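Local coordinates for phosphoglycerate dehydrogenase (Lactobacillus plantarum, PDB 3EVT), which probably catalyses the NAD-dependent oxidation of 3-phosphoglycerate to 3-phosphohydroxypyruvate, the reaction that opens serine synthesis, at residues Phe64-Ser69 with Ala88-Ile93; His162-Asn167 with Phe176-Ala181; Thr239-His244 with Trp266-Val271. All coordinates share one frame; numbering follows the deposited sequence.

Interaction 1: Phe64-Ser69 with Ala88-Ile93; sequences FVQVIS and ANTSGI
Val65 and Val67 bond to Ala88 through their backbones, and this makes a short parallel pairing of Gln66 with Ala88. Ala88 N gives a hydrogen bond to Val65 O at 3.2 Å. Val67 N gives one to Ala88 O at 3.0 Å.

The side-chain polar contact belongs to Gln66. Its CG stands anti to the backbone N (chi1 173°), and the chain then bends at chi2. The amide NE2 gives a hydrogen bond to Asn89 O at 2.9 Å. Asn89 O lies in the amide plane of Gln66, but NE2 sits well above the carbonyl plane of Asn89, and the N-H...O angle is bent (133°). NE2 also gives a straighter bond to Val67 O in its own segment, at 3.2 Å. The other end of the amide, OE1, accepts from Asn295 of helix 284-302. With both ends held, the amide is fixed in its rotation. Asn89 sends its ND2 outside the contact, to Ala70 O.

Packing contacts lie around these bonds. Phe64 CE1 meets Ala88 CB at 4.2 Å, and Ala88 N lies at the edge of the ring, near its plane. Val67 CG2 packs against Asn89 CB at 3.9 Å. Thr90 turns CG2 to Val67 O, 3.8 Å away.

Strands 64-66 and 86-88 are neighbours at one end of a five-stranded parallel sheet with strand order 2-1-3-4-5. This flavodoxin-like order is typical of the substrate-binding domain of D-2-hydroxyacid dehydrogenases.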
ATOM      1  N   PHE A  64       3.618 -24.657 -15.404  1.00 47.54           N
ATOM      2  CA  PHE A  64       3.600 -23.195 -15.316  1.00 45.97           C
ATOM      3  C   PHE A  64       4.589 -22.605 -16.320  1.00 45.14           C
ATOM      4  O   PHE A  64       5.756 -22.912 -16.257  1.00 44.06           O
ATOM      5  CB  PHE A  64       3.890 -22.759 -13.842  1.00 45.74           C
ATOM      6  CG  PHE A  64       4.319 -21.277 -13.655  1.00 44.85           C
ATOM      7  CD1 PHE A  64       3.669 -20.232 -14.323  1.00 42.44           C
ATOM      8  CD2 PHE A  64       5.324 -20.957 -12.734  1.00 43.70           C
ATOM      9  CE1 PHE A  64       4.054 -18.877 -14.121  1.00 41.69           C
ATOM     10  CE2 PHE A  64       5.718 -19.626 -12.488  1.00 41.30           C
ATOM     11  CZ  PHE A  64       5.103 -18.576 -13.210  1.00 43.22           C
ATOM     12  N   VAL A  65       4.112 -21.766 -17.258  1.00 45.34           N
ATOM     13  CA  VAL A  65       5.029 -20.954 -18.114  1.00 44.17           C
ATOM     14  C   VAL A  65       4.992 -19.461 -17.737  1.00 44.10           C
ATOM     15  O   VAL A  65       3.936 -18.846 -17.699  1.00 43.08           O
ATOM     16  CB  VAL A  65       4.703 -21.109 -19.618  1.00 44.24           C
ATOM     17  CG1 VAL A  65       5.596 -20.192 -20.464  1.00 41.99           C
ATOM     18  CG2 VAL A  65       4.902 -22.546 -20.052  1.00 43.44           C
ATOM     19  N   GLN A  66       6.137 -18.883 -17.430  1.00 44.46           N
ATOM     20  CA  GLN A  66       6.210 -17.449 -17.219  1.00 44.84           C
ATOM     21  C   GLN A  66       6.846 -16.810 -18.450  1.00 45.95           C
ATOM     22  O   GLN A  66       8.046 -16.978 -18.654  1.00 45.63           O
ATOM     23  CB  GLN A  66       7.097 -17.109 -15.996  1.00 43.74           C
ATOM     24  CG  GLN A  66       7.352 -15.614 -15.836  1.00 42.49           C
ATOM     25  CD  GLN A  66       6.193 -14.854 -15.196  1.00 44.24           C
ATOM     26  OE1 GLN A  66       5.729 -15.221 -14.087  1.00 42.83           O
ATOM     27  NE2 GLN A  66       5.703 -13.776 -15.882  1.00 39.97           N
ATOM     28  N   VAL A  67       6.089 -16.038 -19.232  1.00 46.91           N
ATOM     29  CA  VAL A  67       6.699 -15.287 -20.346  1.00 48.30           C
ATOM     30  C   VAL A  67       7.217 -13.924 -19.870  1.00 50.17           C
ATOM     31  O   VAL A  67       6.697 -13.371 -18.891  1.00 50.21           O
ATOM     32  CB  VAL A  67       5.765 -15.226 -21.592  1.00 47.61           C
ATOM     33  CG1 VAL A  67       5.584 -16.626 -22.096  1.00 48.34           C
ATOM     34  CG2 VAL A  67       4.366 -14.696 -21.239  1.00 45.63           C
ATOM     35  N   ILE A  68       8.274 -13.415 -20.507  1.00 52.73           N
ATOM     36  CA  ILE A  68       8.923 -12.210 -20.016  1.00 55.72           C
ATOM     37  C   ILE A  68       8.656 -11.013 -20.892  1.00 56.85           C
ATOM     38  O   ILE A  68       9.492 -10.140 -21.009  1.00 56.09           O
ATOM     39  CB  ILE A  68      10.424 -12.387 -19.828  1.00 56.60           C
ATOM     40  CG1 ILE A  68      10.990 -13.270 -20.952  1.00 59.98           C
ATOM     41  CG2 ILE A  68      10.729 -13.022 -18.452  1.00 57.82           C
ATOM     42  CD1 ILE A  68      11.731 -12.501 -22.084  1.00 62.21           C
ATOM     43  N   SER A  69       7.466 -10.966 -21.476  1.00 58.34           N
ATOM     44  CA  SER A  69       6.980  -9.758 -22.105  1.00 60.71           C
ATOM     45  C   SER A  69       5.457  -9.835 -22.064  1.00 61.18           C
ATOM     46  O   SER A  69       4.927 -10.918 -21.864  1.00 62.15           O
ATOM     47  CB  SER A  69       7.518  -9.690 -23.531  1.00 61.73           C
ATOM     48  OG  SER A  69       7.548 -10.996 -24.086  1.00 63.00           O
ATOM     49  N   ALA A  88       1.715 -16.742 -16.841  1.00 47.96           N
ATOM     50  CA  ALA A  88       1.732 -15.343 -16.392  1.00 46.42           C
ATOM     51  C   ALA A  88       2.644 -14.600 -17.336  1.00 45.99           C
ATOM     52  O   ALA A  88       3.514 -15.230 -17.975  1.00 45.69           O
ATOM     53  CB  ALA A  88       2.240 -15.203 -14.969  1.00 46.22           C
ATOM     54  N   ASN A  89       2.441 -13.272 -17.421  1.00 44.96           N
ATOM     55  CA  ASN A  89       3.274 -12.388 -18.220  1.00 44.10           C
ATOM     56  C   ASN A  89       3.867 -11.287 -17.348  1.00 43.98           C
ATOM     57  O   ASN A  89       3.943 -11.443 -16.125  1.00 42.51           O
ATOM     58  CB  ASN A  89       2.497 -11.858 -19.422  1.00 43.72           C
ATOM     59  CG  ASN A  89       1.450 -10.884 -19.033  1.00 45.64           C
ATOM     60  OD1 ASN A  89       1.293 -10.551 -17.859  1.00 43.69           O
ATOM     61  ND2 ASN A  89       0.703 -10.408 -20.022  1.00 47.76           N
ATOM     62  N   THR A  90       4.329 -10.204 -17.981  1.00 43.95           N
ATOM     63  CA  THR A  90       5.036  -9.111 -17.312  1.00 43.42           C
ATOM     64  C   THR A  90       4.380  -7.732 -17.502  1.00 43.46           C
ATOM     65  O   THR A  90       5.083  -6.721 -17.595  1.00 43.62           O
ATOM     66  CB  THR A  90       6.468  -8.979 -17.853  1.00 43.71           C
ATOM     67  OG1 THR A  90       6.417  -9.112 -19.280  1.00 45.63           O
ATOM     68  CG2 THR A  90       7.418 -10.068 -17.246  1.00 42.89           C
ATOM     69  N   SER A  91       3.061  -7.659 -17.561  1.00 42.22           N
ATOM     70  CA  SER A  91       2.450  -6.336 -17.618  1.00 42.78           C
ATOM     71  C   SER A  91       2.428  -5.549 -16.310  1.00 41.90           C
ATOM     72  O   SER A  91       2.724  -6.075 -15.229  1.00 40.80           O
ATOM     73  CB  SER A  91       1.050  -6.373 -18.233  1.00 43.41           C
ATOM     74  OG  SER A  91       0.269  -7.336 -17.597  1.00 48.29           O
ATOM     75  N   GLY A  92       2.121  -4.253 -16.419  1.00 41.73           N
ATOM     76  CA  GLY A  92       1.903  -3.415 -15.240  1.00 41.28           C
ATOM     77  C   GLY A  92       3.121  -2.830 -14.548  1.00 42.31           C
ATOM     78  O   GLY A  92       2.989  -2.131 -13.520  1.00 41.62           O
ATOM     79  N   ILE A  93       4.313  -3.096 -15.093  1.00 42.29           N
ATOM     80  CA  ILE A  93       5.545  -2.715 -14.384  1.00 42.51           C
ATOM     81  C   ILE A  93       5.711  -1.211 -14.202  1.00 42.99           C
ATOM     82  O   ILE A  93       5.906  -0.723 -13.066  1.00 43.72           O
ATOM     83  CB  ILE A  93       6.811  -3.274 -15.031  1.00 42.41           C
ATOM     84  CG1 ILE A  93       6.745  -4.818 -15.076  1.00 40.58           C
ATOM     85  CG2 ILE A  93       8.029  -2.759 -14.204  1.00 43.39           C
ATOM     86  CD1 ILE A  93       7.924  -5.480 -15.821  1.00 39.23           C
TER

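Interaction 2: His162-Asn167 with Phe176-Ala181; sequences HVIGVN and FHETVA
His162 holds CG anti to its backbone N (chi1 -174°), and Glu178 holds CG anti to its carbonyl carbon (chi1 -43°) with an extended chain beyond. The two side chains cross at about a right angle. His162 NE2 gives a hydrogen bond to Glu178 OE2 at 2.8 Å. The oxygen lies near the ring plane and is met on its anti side. Ring and carboxylate planes are 57° apart.

The His162 ring also makes an offset stack with the His177 ring. The centroids are 4.7 Å apart. His162 ND1 lies over one face of the His177 ring, toward the rim.

The backbones pair in parallel from Ile164 with Glu178 to Asn167 with Ala181. Gly165 sits at the centre: its N donates to Glu178 O, and its O accepts from Val180 N at 2.8 Å. Asn167 N then bonds to Val180 O. Phe176 CD1 lies 3.3 Å from Gly165 N, and CE1 stands where a CB on Gly165 would go. Val163 CG1 touches the same ring at 3.9 Å. Ile164, Val166, Glu178 and Val180 share the opposite face of the sheet from Thr179, and there Val166 CG2 meets Val180 CG2 at 3.9 Å.

Strand 178-181 is an outermost strand of the seven-stranded sheet within this chain. Strand 162-167 lies between it and strand 139-143. Helix 147-158 covers one face, touching Val163, Phe176 and His177.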
ATOM      1  N   HIS A 162     -11.329   4.971  -0.584  1.00 43.61           N
ATOM      2  CA  HIS A 162     -12.428   5.008  -1.551  1.00 44.78           C
ATOM      3  C   HIS A 162     -11.998   5.742  -2.873  1.00 44.08           C
ATOM      4  O   HIS A 162     -11.597   6.911  -2.884  1.00 41.98           O
ATOM      5  CB  HIS A 162     -13.691   5.631  -0.958  1.00 44.39           C
ATOM      6  CG  HIS A 162     -14.863   5.562  -1.880  1.00 47.03           C
ATOM      7  ND1 HIS A 162     -15.558   4.392  -2.113  1.00 52.77           N
ATOM      8  CD2 HIS A 162     -15.466   6.510  -2.634  1.00 49.97           C
ATOM      9  CE1 HIS A 162     -16.541   4.621  -2.967  1.00 50.52           C
ATOM     10  NE2 HIS A 162     -16.493   5.896  -3.315  1.00 50.39           N
ATOM     11  N   VAL A 163     -12.098   5.028  -3.974  1.00 44.35           N
ATOM     12  CA  VAL A 163     -11.502   5.506  -5.225  1.00 44.76           C
ATOM     13  C   VAL A 163     -12.517   5.814  -6.340  1.00 44.88           C
ATOM     14  O   VAL A 163     -13.273   4.961  -6.810  1.00 42.72           O
ATOM     15  CB  VAL A 163     -10.422   4.540  -5.746  1.00 43.65           C
ATOM     16  CG1 VAL A 163      -9.572   5.248  -6.751  1.00 44.13           C
ATOM     17  CG2 VAL A 163      -9.556   4.027  -4.585  1.00 43.82           C
ATOM     18  N   ILE A 164     -12.474   7.066  -6.755  1.00 46.51           N
ATOM     19  CA  ILE A 164     -13.296   7.572  -7.836  1.00 48.05           C
ATOM     20  C   ILE A 164     -12.415   8.051  -8.963  1.00 48.01           C
ATOM     21  O   ILE A 164     -11.423   8.760  -8.715  1.00 47.52           O
ATOM     22  CB  ILE A 164     -14.089   8.802  -7.354  1.00 48.65           C
ATOM     23  CG1 ILE A 164     -14.843   8.450  -6.072  1.00 48.28           C
ATOM     24  CG2 ILE A 164     -15.011   9.330  -8.486  1.00 48.28           C
ATOM     25  CD1 ILE A 164     -15.870   9.482  -5.706  1.00 51.60           C
ATOM     26  N   GLY A 165     -12.792   7.685 -10.186  1.00 47.40           N
ATOM     27  CA  GLY A 165     -12.026   8.038 -11.394  1.00 48.51           C
ATOM     28  C   GLY A 165     -12.768   8.912 -12.412  1.00 48.78           C
ATOM     29  O   GLY A 165     -13.975   8.841 -12.539  1.00 49.52           O
ATOM     30  N   VAL A 166     -12.058   9.757 -13.133  1.00 48.77           N
ATOM     31  CA  VAL A 166     -12.734  10.632 -14.069  1.00 49.28           C
ATOM     32  C   VAL A 166     -12.299  10.232 -15.465  1.00 50.38           C
ATOM     33  O   VAL A 166     -11.080  10.185 -15.707  1.00 50.80           O
ATOM     34  CB  VAL A 166     -12.373  12.138 -13.830  1.00 48.85           C
ATOM     35  CG1 VAL A 166     -13.208  13.072 -14.753  1.00 46.95           C
ATOM     36  CG2 VAL A 166     -12.523  12.517 -12.359  1.00 48.71           C
ATOM     37  N   ASN A 167     -13.265   9.934 -16.358  1.00 51.05           N
ATOM     38  CA  ASN A 167     -12.975   9.640 -17.792  1.00 52.87           C
ATOM     39  C   ASN A 167     -13.987  10.363 -18.736  1.00 55.39           C
ATOM     40  O   ASN A 167     -14.809  11.167 -18.280  1.00 56.07           O
ATOM     41  CB  ASN A 167     -12.868   8.119 -18.064  1.00 51.52           C
ATOM     42  CG  ASN A 167     -14.121   7.362 -17.649  1.00 52.14           C
ATOM     43  OD1 ASN A 167     -15.219   7.903 -17.734  1.00 53.05           O
ATOM     44  ND2 ASN A 167     -13.970   6.104 -17.212  1.00 52.35           N
ATOM     45  N   PHE A 176     -11.735   0.888  -9.771  1.00 48.46           N
ATOM     46  CA  PHE A 176     -12.346   2.101  -9.284  1.00 47.94           C
ATOM     47  C   PHE A 176     -13.679   1.771  -8.653  1.00 48.15           C
ATOM     48  O   PHE A 176     -14.438   1.073  -9.242  1.00 48.54           O
ATOM     49  CB  PHE A 176     -12.581   3.058 -10.442  1.00 47.32           C
ATOM     50  CG  PHE A 176     -11.347   3.738 -10.915  1.00 45.52           C
ATOM     51  CD1 PHE A 176     -10.943   4.916 -10.353  1.00 46.32           C
ATOM     52  CD2 PHE A 176     -10.599   3.206 -11.937  1.00 44.31           C
ATOM     53  CE1 PHE A 176      -9.813   5.552 -10.804  1.00 45.58           C
ATOM     54  CE2 PHE A 176      -9.479   3.835 -12.391  1.00 40.69           C
ATOM     55  CZ  PHE A 176      -9.078   4.993 -11.858  1.00 42.02           C
ATOM     56  N   HIS A 177     -13.989   2.281  -7.470  1.00 48.95           N
ATOM     57  CA  HIS A 177     -15.326   2.055  -6.934  1.00 49.94           C
ATOM     58  C   HIS A 177     -16.428   2.792  -7.712  1.00 51.00           C
ATOM     59  O   HIS A 177     -17.574   2.352  -7.710  1.00 50.21           O
ATOM     60  CB  HIS A 177     -15.431   2.538  -5.506  1.00 48.94           C
ATOM     61  CG  HIS A 177     -14.390   1.981  -4.604  1.00 51.34           C
ATOM     62  ND1 HIS A 177     -14.553   0.791  -3.930  1.00 53.58           N
ATOM     63  CD2 HIS A 177     -13.170   2.449  -4.256  1.00 49.98           C
ATOM     64  CE1 HIS A 177     -13.475   0.551  -3.205  1.00 54.49           C
ATOM     65  NE2 HIS A 177     -12.629   1.549  -3.377  1.00 53.44           N
ATOM     66  N   GLU A 178     -16.117   3.969  -8.253  1.00 51.25           N
ATOM     67  CA  GLU A 178     -17.071   4.699  -9.051  1.00 52.89           C
ATOM     68  C   GLU A 178     -16.270   5.443 -10.065  1.00 53.25           C
ATOM     69  O   GLU A 178     -15.148   5.808  -9.765  1.00 53.47           O
ATOM     70  CB  GLU A 178     -17.797   5.787  -8.241  1.00 52.52           C
ATOM     71  CG  GLU A 178     -18.268   5.412  -6.861  1.00 57.28           C
ATOM     72  CD  GLU A 178     -18.838   6.628  -6.099  1.00 61.86           C
ATOM     73  OE1 GLU A 178     -19.452   7.507  -6.748  1.00 61.90           O
ATOM     74  OE2 GLU A 178     -18.652   6.722  -4.859  1.00 62.01           O
ATOM     75  N   THR A 179     -16.867   5.728 -11.227  1.00 53.72           N
ATOM     76  CA  THR A 179     -16.249   6.615 -12.212  1.00 54.77           C
ATOM     77  C   THR A 179     -17.230   7.728 -12.597  1.00 54.86           C
ATOM     78  O   THR A 179     -18.431   7.537 -12.504  1.00 55.40           O
ATOM     79  CB  THR A 179     -15.876   5.860 -13.472  1.00 54.02           C
ATOM     80  OG1 THR A 179     -17.028   5.188 -13.934  1.00 56.57           O
ATOM     81  CG2 THR A 179     -14.850   4.806 -13.174  1.00 53.66           C
ATOM     82  N   VAL A 180     -16.714   8.882 -13.020  1.00 54.36           N
ATOM     83  CA  VAL A 180     -17.552   9.967 -13.486  1.00 53.72           C
ATOM     84  C   VAL A 180     -17.004  10.552 -14.774  1.00 54.09           C
ATOM     85  O   VAL A 180     -15.818  10.429 -15.065  1.00 54.00           O
ATOM     86  CB  VAL A 180     -17.655  11.096 -12.453  1.00 54.00           C
ATOM     87  CG1 VAL A 180     -18.275  10.584 -11.146  1.00 54.89           C
ATOM     88  CG2 VAL A 180     -16.307  11.755 -12.232  1.00 51.42           C
ATOM     89  N   ALA A 181     -17.877  11.204 -15.538  1.00 53.91           N
ATOM     90  CA  ALA A 181     -17.485  11.924 -16.749  1.00 52.94           C
ATOM     91  C   ALA A 181     -16.881  13.265 -16.360  1.00 52.57           C
ATOM     92  O   ALA A 181     -17.205  13.796 -15.320  1.00 52.09           O
ATOM     93  CB  ALA A 181     -18.717  12.140 -17.650  1.00 53.61           C
TER

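Interaction 3: Thr239-His244 with Trp266-Val271; sequences TALDHH and WQRDDV
Arg268 reaches across to Asp242 near the end of helix 234-242. Its chain bends at chi2 and chi3. NH2 gives a hydrogen bond to Asp242 OD1 at 3.1 Å, and NH1 gives a longer one to the same oxygen at 3.3 Å. Both come from one face of the carboxylate, above its plane, and form a salt bridge. NH1 also rests on Leu241 CB at 3.3 Å.

Asp269, next in the chain, turns to the second subunit, where it forms a salt bridge with Arg121 of that chain.

Asp270 takes the neighbouring edge of the guanidinium, sharing NH1 with Asp242. Arg268 NE gives a hydrogen bond to Asp270 OD1 at 3.0 Å, and NH1 gives one to Asp270 OD2 at 2.8 Å. Both bonds are nearly straight and use syn lone pairs. The grip is side-on, with both Asp270 oxygens in the guanidinium plane, and it would hold that group against rotation. Asp270 OD2 also lies 3.6 Å from Leu241 CB. A methionine in place of Arg268 would probably leave Asp242 and Asp270, two like charges, without the cation between them.

Val271 ends the segment with an apolar contact. Its CG2 meets Leu241 CD1 at 3.6 Å, the two side chains crossing at about a right angle.

Asp242, Arg268 and Asp270 form a salt-bridge network on the NAD-binding domain. It ties the helix, closed by a Schellman motif at His244, to the loop that leads into edge strand 271-273 of a Rossmann-type parallel sheet.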
ATOM      1  N   THR A 239      -1.974  30.196  -5.155  1.00 53.63           N
ATOM      2  CA  THR A 239      -3.024  30.928  -4.463  1.00 54.06           C
ATOM      3  C   THR A 239      -4.071  30.026  -3.751  1.00 52.90           C
ATOM      4  O   THR A 239      -4.498  30.336  -2.626  1.00 52.17           O
ATOM      5  CB  THR A 239      -3.582  32.158  -5.309  1.00 54.27           C
ATOM      6  OG1 THR A 239      -4.384  31.702  -6.375  1.00 57.00           O
ATOM      7  CG2 THR A 239      -2.424  32.962  -5.941  1.00 54.88           C
ATOM      8  N   ALA A 240      -4.398  28.872  -4.339  1.00 52.75           N
ATOM      9  CA  ALA A 240      -5.256  27.864  -3.653  1.00 52.11           C
ATOM     10  C   ALA A 240      -4.641  27.350  -2.347  1.00 52.17           C
ATOM     11  O   ALA A 240      -5.360  27.101  -1.378  1.00 52.81           O
ATOM     12  CB  ALA A 240      -5.547  26.699  -4.544  1.00 51.93           C
ATOM     13  N   LEU A 241      -3.325  27.162  -2.344  1.00 51.39           N
ATOM     14  CA  LEU A 241      -2.588  26.813  -1.136  1.00 51.09           C
ATOM     15  C   LEU A 241      -2.520  27.978  -0.189  1.00 52.19           C
ATOM     16  O   LEU A 241      -2.640  27.821   1.014  1.00 52.22           O
ATOM     17  CB  LEU A 241      -1.175  26.357  -1.497  1.00 50.31           C
ATOM     18  CG  LEU A 241      -1.114  25.028  -2.279  1.00 47.56           C
ATOM     19  CD1 LEU A 241       0.211  24.869  -3.056  1.00 41.05           C
ATOM     20  CD2 LEU A 241      -1.407  23.808  -1.340  1.00 42.36           C
ATOM     21  N   ASP A 242      -2.355  29.167  -0.726  1.00 53.98           N
ATOM     22  CA  ASP A 242      -2.363  30.344   0.132  1.00 56.59           C
ATOM     23  C   ASP A 242      -3.667  30.480   0.910  1.00 57.46           C
ATOM     24  O   ASP A 242      -3.638  30.758   2.111  1.00 57.17           O
ATOM     25  CB  ASP A 242      -2.054  31.617  -0.664  1.00 56.80           C
ATOM     26  CG  ASP A 242      -0.585  31.762  -0.930  1.00 57.82           C
ATOM     27  OD1 ASP A 242       0.207  31.057  -0.272  1.00 54.64           O
ATOM     28  OD2 ASP A 242      -0.227  32.564  -1.803  1.00 61.93           O
ATOM     29  N   HIS A 243      -4.798  30.269   0.233  1.00 58.56           N
ATOM     30  CA  HIS A 243      -6.122  30.382   0.879  1.00 60.38           C
ATOM     31  C   HIS A 243      -6.676  29.061   1.432  1.00 60.51           C
ATOM     32  O   HIS A 243      -7.889  28.927   1.605  1.00 60.48           O
ATOM     33  CB  HIS A 243      -7.133  30.977  -0.104  1.00 60.80           C
ATOM     34  CG  HIS A 243      -6.685  32.270  -0.711  1.00 64.95           C
ATOM     35  ND1 HIS A 243      -7.094  32.692  -1.960  1.00 67.17           N
ATOM     36  CD2 HIS A 243      -5.837  33.223  -0.251  1.00 67.18           C
ATOM     37  CE1 HIS A 243      -6.530  33.856  -2.237  1.00 68.26           C
ATOM     38  NE2 HIS A 243      -5.756  34.198  -1.221  1.00 68.60           N
ATOM     39  N   HIS A 244      -5.795  28.080   1.660  1.00 60.83           N
ATOM     40  CA  HIS A 244      -6.168  26.794   2.211  1.00 60.82           C
ATOM     41  C   HIS A 244      -7.318  26.157   1.502  1.00 60.18           C
ATOM     42  O   HIS A 244      -8.153  25.533   2.159  1.00 61.17           O
ATOM     43  CB  HIS A 244      -6.558  26.964   3.663  1.00 61.75           C
ATOM     44  CG  HIS A 244      -5.587  27.798   4.426  1.00 65.28           C
ATOM     45  ND1 HIS A 244      -4.316  27.358   4.722  1.00 68.80           N
ATOM     46  CD2 HIS A 244      -5.671  29.062   4.906  1.00 70.42           C
ATOM     47  CE1 HIS A 244      -3.663  28.306   5.377  1.00 71.37           C
ATOM     48  NE2 HIS A 244      -4.457  29.356   5.490  1.00 73.10           N
ATOM     49  N   TRP A 266       9.657  26.097  -5.682  1.00 50.24           N
ATOM     50  CA  TRP A 266      10.690  25.403  -4.881  1.00 50.61           C
ATOM     51  C   TRP A 266      10.776  25.849  -3.421  1.00 50.68           C
ATOM     52  O   TRP A 266      11.127  25.048  -2.556  1.00 49.17           O
ATOM     53  CB  TRP A 266      12.087  25.608  -5.444  1.00 49.71           C
ATOM     54  CG  TRP A 266      12.428  24.977  -6.802  1.00 50.55           C
ATOM     55  CD1 TRP A 266      12.534  25.632  -8.003  1.00 49.20           C
ATOM     56  CD2 TRP A 266      12.802  23.601  -7.061  1.00 47.89           C
ATOM     57  NE1 TRP A 266      12.941  24.744  -8.981  1.00 51.28           N
ATOM     58  CE2 TRP A 266      13.112  23.501  -8.429  1.00 48.20           C
ATOM     59  CE3 TRP A 266      12.916  22.458  -6.260  1.00 48.82           C
ATOM     60  CZ2 TRP A 266      13.517  22.299  -9.027  1.00 47.10           C
ATOM     61  CZ3 TRP A 266      13.316  21.259  -6.847  1.00 48.41           C
ATOM     62  CH2 TRP A 266      13.587  21.186  -8.234  1.00 49.19           C
ATOM     63  N   GLN A 267      10.548  27.141  -3.173  1.00 51.17           N
ATOM     64  CA  GLN A 267      10.701  27.692  -1.827  1.00 52.61           C
ATOM     65  C   GLN A 267       9.542  27.379  -0.907  1.00 51.34           C
ATOM     66  O   GLN A 267       9.645  27.677   0.266  1.00 51.25           O
ATOM     67  CB  GLN A 267      10.853  29.233  -1.840  1.00 54.09           C
ATOM     68  CG  GLN A 267      11.098  29.846  -3.200  1.00 60.43           C
ATOM     69  CD  GLN A 267      12.582  29.815  -3.594  1.00 69.79           C
ATOM     70  OE1 GLN A 267      13.460  29.657  -2.718  1.00 72.52           O
ATOM     71  NE2 GLN A 267      12.869  29.945  -4.918  1.00 70.40           N
ATOM     72  N   ARG A 268       8.442  26.802  -1.412  1.00 50.52           N
ATOM     73  CA  ARG A 268       7.316  26.439  -0.532  1.00 49.56           C
ATOM     74  C   ARG A 268       7.618  25.159   0.297  1.00 49.38           C
ATOM     75  O   ARG A 268       8.305  24.236  -0.189  1.00 49.49           O
ATOM     76  CB  ARG A 268       6.050  26.247  -1.344  1.00 49.15           C
ATOM     77  CG  ARG A 268       5.913  27.180  -2.592  1.00 52.30           C
ATOM     78  CD  ARG A 268       4.734  28.155  -2.524  1.00 52.08           C
ATOM     79  NE  ARG A 268       3.589  27.743  -1.695  1.00 52.15           N
ATOM     80  CZ  ARG A 268       2.539  28.537  -1.422  1.00 53.39           C
ATOM     81  NH1 ARG A 268       1.540  28.114  -0.649  1.00 49.16           N
ATOM     82  NH2 ARG A 268       2.472  29.763  -1.937  1.00 51.11           N
ATOM     83  N   ASP A 269       7.133  25.126   1.543  1.00 47.24           N
ATOM     84  CA  ASP A 269       7.143  23.909   2.359  1.00 46.33           C
ATOM     85  C   ASP A 269       5.926  23.005   2.108  1.00 45.13           C
ATOM     86  O   ASP A 269       5.828  21.935   2.680  1.00 45.07           O
ATOM     87  CB  ASP A 269       7.220  24.267   3.845  1.00 46.37           C
ATOM     88  CG  ASP A 269       8.618  24.726   4.253  1.00 49.16           C
ATOM     89  OD1 ASP A 269       9.573  24.561   3.450  1.00 48.35           O
ATOM     90  OD2 ASP A 269       8.777  25.223   5.388  1.00 54.28           O
ATOM     91  N   ASP A 270       5.018  23.437   1.249  1.00 43.93           N
ATOM     92  CA  ASP A 270       3.765  22.728   1.053  1.00 44.00           C
ATOM     93  C   ASP A 270       3.637  22.202  -0.379  1.00 43.23           C
ATOM     94  O   ASP A 270       2.543  21.808  -0.804  1.00 41.80           O
ATOM     95  CB  ASP A 270       2.552  23.616   1.408  1.00 44.25           C
ATOM     96  CG  ASP A 270       2.455  24.862   0.537  1.00 44.45           C
ATOM     97  OD1 ASP A 270       3.332  25.062  -0.319  1.00 44.99           O
ATOM     98  OD2 ASP A 270       1.516  25.665   0.735  1.00 44.68           O
ATOM     99  N   VAL A 271       4.755  22.214  -1.112  1.00 42.23           N
ATOM    100  CA  VAL A 271       4.767  21.625  -2.449  1.00 42.57           C
ATOM    101  C   VAL A 271       5.993  20.733  -2.535  1.00 42.15           C
ATOM    102  O   VAL A 271       7.099  21.179  -2.185  1.00 42.27           O
ATOM    103  CB  VAL A 271       4.768  22.694  -3.576  1.00 41.91           C
ATOM    104  CG1 VAL A 271       4.753  22.046  -4.959  1.00 41.31           C
ATOM    105  CG2 VAL A 271       3.592  23.606  -3.436  1.00 42.53           C
TER

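How the interactions relate
The three contacts follow one another along the chain, each closing before the next opens. Interaction 1 lies in the five-stranded sheet, and interactions 2 and 3 lie in the domain built on the seven-stranded sheet. Interaction 2 is at one outer strand of that sheet, 178-181. Interaction 3 is beside the other, 271-273. The centres of interactions 2 and 3 are about 27 Å apart, and those of interactions 1 and 2 are about 28 Å apart. Interactions 1 and 3 are on opposite sides of the chain's centre, about 43 Å between centres. None touches another. Together they sample the two-domain build of the family, with interaction 3 also bordering the second subunit.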